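Retinoic acid receptor (Platynereis dumerilii, PDB 6EU9) binds all-trans retinoic acid through its ligand-binding domain and probably regulates transcription as a nuclear receptor. Local coordinates at residues Lys84-Cys87 and Leu88-Ile92. Residues are numbered along the deposited sequence; the frame is centred on the assembly and turned at random.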
loop_
_atom_site.group_PDB
_atom_site.type_symbol
_atom_site.label_atom_id
_atom_site.label_comp_id
_atom_site.label_asym_id
_atom_site.label_seq_id
_atom_site.Cartn_x
_atom_site.Cartn_y
_atom_site.Cartn_z
ATOM N N LYS A 84 -3.220 -3.430 -6.719
ATOM C CA LYS A 84 -2.945 -4.647 -7.427
ATOM C C LYS A 84 -4.179 -5.108 -8.181
ATOM O O LYS A 84 -4.130 -5.446 -9.366
ATOM C CB LYS A 84 -2.446 -5.709 -6.470
ATOM C CG LYS A 84 -0.918 -5.854 -6.544
ATOM C CD LYS A 84 -0.268 -5.906 -5.191
ATOM C CE LYS A 84 -0.139 -7.309 -4.611
ATOM N NZ LYS A 84 1.285 -7.738 -4.791
ATOM N N ALA A 85 -5.311 -5.080 -7.479
ATOM C CA ALA A 85 -6.598 -5.537 -7.975
ATOM C C ALA A 85 -7.095 -4.733 -9.171
ATOM O O ALA A 85 -7.654 -5.314 -10.057
ATOM C CB ALA A 85 -7.592 -5.468 -6.838
ATOM N N ALA A 86 -6.776 -3.440 -9.219
ATOM C CA ALA A 86 -7.460 -2.512 -10.142
ATOM C C ALA A 86 -6.581 -2.119 -11.298
ATOM O O ALA A 86 -7.009 -1.449 -12.224
ATOM C CB ALA A 86 -7.883 -1.245 -9.407
ATOM N N CYS A 87 -5.329 -2.514 -11.256
ATOM C CA CYS A 87 -4.321 -2.009 -12.138
ATOM C C CYS A 87 -4.650 -2.318 -13.608
ATOM O O CYS A 87 -4.463 -1.441 -14.456
ATOM C CB CYS A 87 -3.035 -2.707 -11.754
ATOM S SG CYS A 87 -1.655 -2.118 -12.683
ATOM N N LEU A 88 -5.077 -3.547 -13.907
ATOM C CA LEU A 88 -5.348 -3.918 -15.236
ATOM C C LEU A 88 -6.603 -3.300 -15.799
ATOM O O LEU A 88 -6.665 -2.840 -16.959
ATOM C CB LEU A 88 -5.489 -5.436 -15.360
ATOM C CG LEU A 88 -4.431 -6.247 -15.958
ATOM C CD1 LEU A 88 -5.137 -7.542 -16.301
ATOM C CD2 LEU A 88 -3.974 -5.629 -17.247
ATOM N N GLU A 89 -7.634 -3.206 -14.956
ATOM C CA GLU A 89 -8.847 -2.490 -15.322
ATOM C C GLU A 89 -8.539 -1.066 -15.682
ATOM O O GLU A 89 -8.997 -0.638 -16.710
ATOM C CB GLU A 89 -9.806 -2.529 -14.154
ATOM C CG GLU A 89 -10.503 -3.824 -13.829
ATOM C CD GLU A 89 -10.800 -3.966 -12.340
ATOM O OE1 GLU A 89 -10.996 -2.902 -11.673
ATOM O OE2 GLU A 89 -10.789 -5.101 -11.792
ATOM N N ILE A 90 -7.734 -0.334 -14.897
ATOM C CA ILE A 90 -7.494 1.083 -15.183
ATOM C C ILE A 90 -6.709 1.230 -16.502
ATOM O O ILE A 90 -6.964 2.113 -17.302
ATOM C CB ILE A 90 -6.820 1.804 -13.998
ATOM C CG1 ILE A 90 -7.778 1.795 -12.818
ATOM C CG2 ILE A 90 -6.472 3.245 -14.281
ATOM C CD1 ILE A 90 -7.229 2.133 -11.442
ATOM N N ILE A 91 -5.726 0.378 -16.720
ATOM C CA ILE A 91 -4.904 0.407 -17.937
ATOM C C ILE A 91 -5.738 0.109 -19.163
ATOM O O ILE A 91 -5.547 0.728 -20.193
ATOM C CB ILE A 91 -3.754 -0.647 -17.802
ATOM C CG1 ILE A 91 -2.594 -0.023 -17.059
ATOM C CG2 ILE A 91 -3.319 -1.335 -19.102
ATOM C CD1 ILE A 91 -1.569 -1.031 -16.649
ATOM N N ILE A 92 -6.661 -0.845 -19.057
ATOM C CA ILE A 92 -7.508 -1.099 -20.170
ATOM C C ILE A 92 -8.383 0.109 -20.431
ATOM O O ILE A 92 -8.622 0.522 -21.566
ATOM C CB ILE A 92 -8.280 -2.398 -19.955
ATOM C CG1 ILE A 92 -7.252 -3.544 -19.932
ATOM C CG2 ILE A 92 -9.362 -2.599 -21.026
ATOM C CD1 ILE A 92 -7.742 -4.870 -19.402
#
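Ile90 lies one turn beyond Ala86, and its side chain turns back over the carbonyl that its own amide grips. Its amide N donates to Ala86 O at 3.0 Å. CB then sits beside the same oxygen, CG1 also lies against it, and CD1 runs on past it to meet the methyl of Ala86, with CD1 4.0 Å from Ala86 CB. CG1 lies anti to the carbonyl carbon (chi1 -64°), which turns this branch back toward the preceding turn. The next rung repeats the pattern: Ile91 N bonds to Cys87 O at 3.2 Å, while Ile91 CD1 comes alongside Cys87 SG at 4.1 Å. Both pairs belong to helix 76-97 of the largely helical nuclear receptor ligand-binding fold, whose helices pack in layers. Here Cys87 and Ile91 meet Ile58 of helix 47-66, whereas Ala86 and Ile90 rest on Leu156 of helix 145-156. The helix is kinked here, the amides of Leu88 and Glu89 making no bond to the turn before. On this kinked turn Glu89 bends at chi2 (149°) and brings OE1 near Ala86 CB, at 4.2 Å. Its buried carboxylate spans two arginines, OE1 forming a salt bridge with Arg161 and OE2 with Arg207 of helix 195-222, a pairing that would probably favour the ionised form. A glutamine in place of Glu89 would probably leave both guanidinium groups without their shared counter-charge and weaken the tie from this helix to the loop of Arg161 and to helix 195-222.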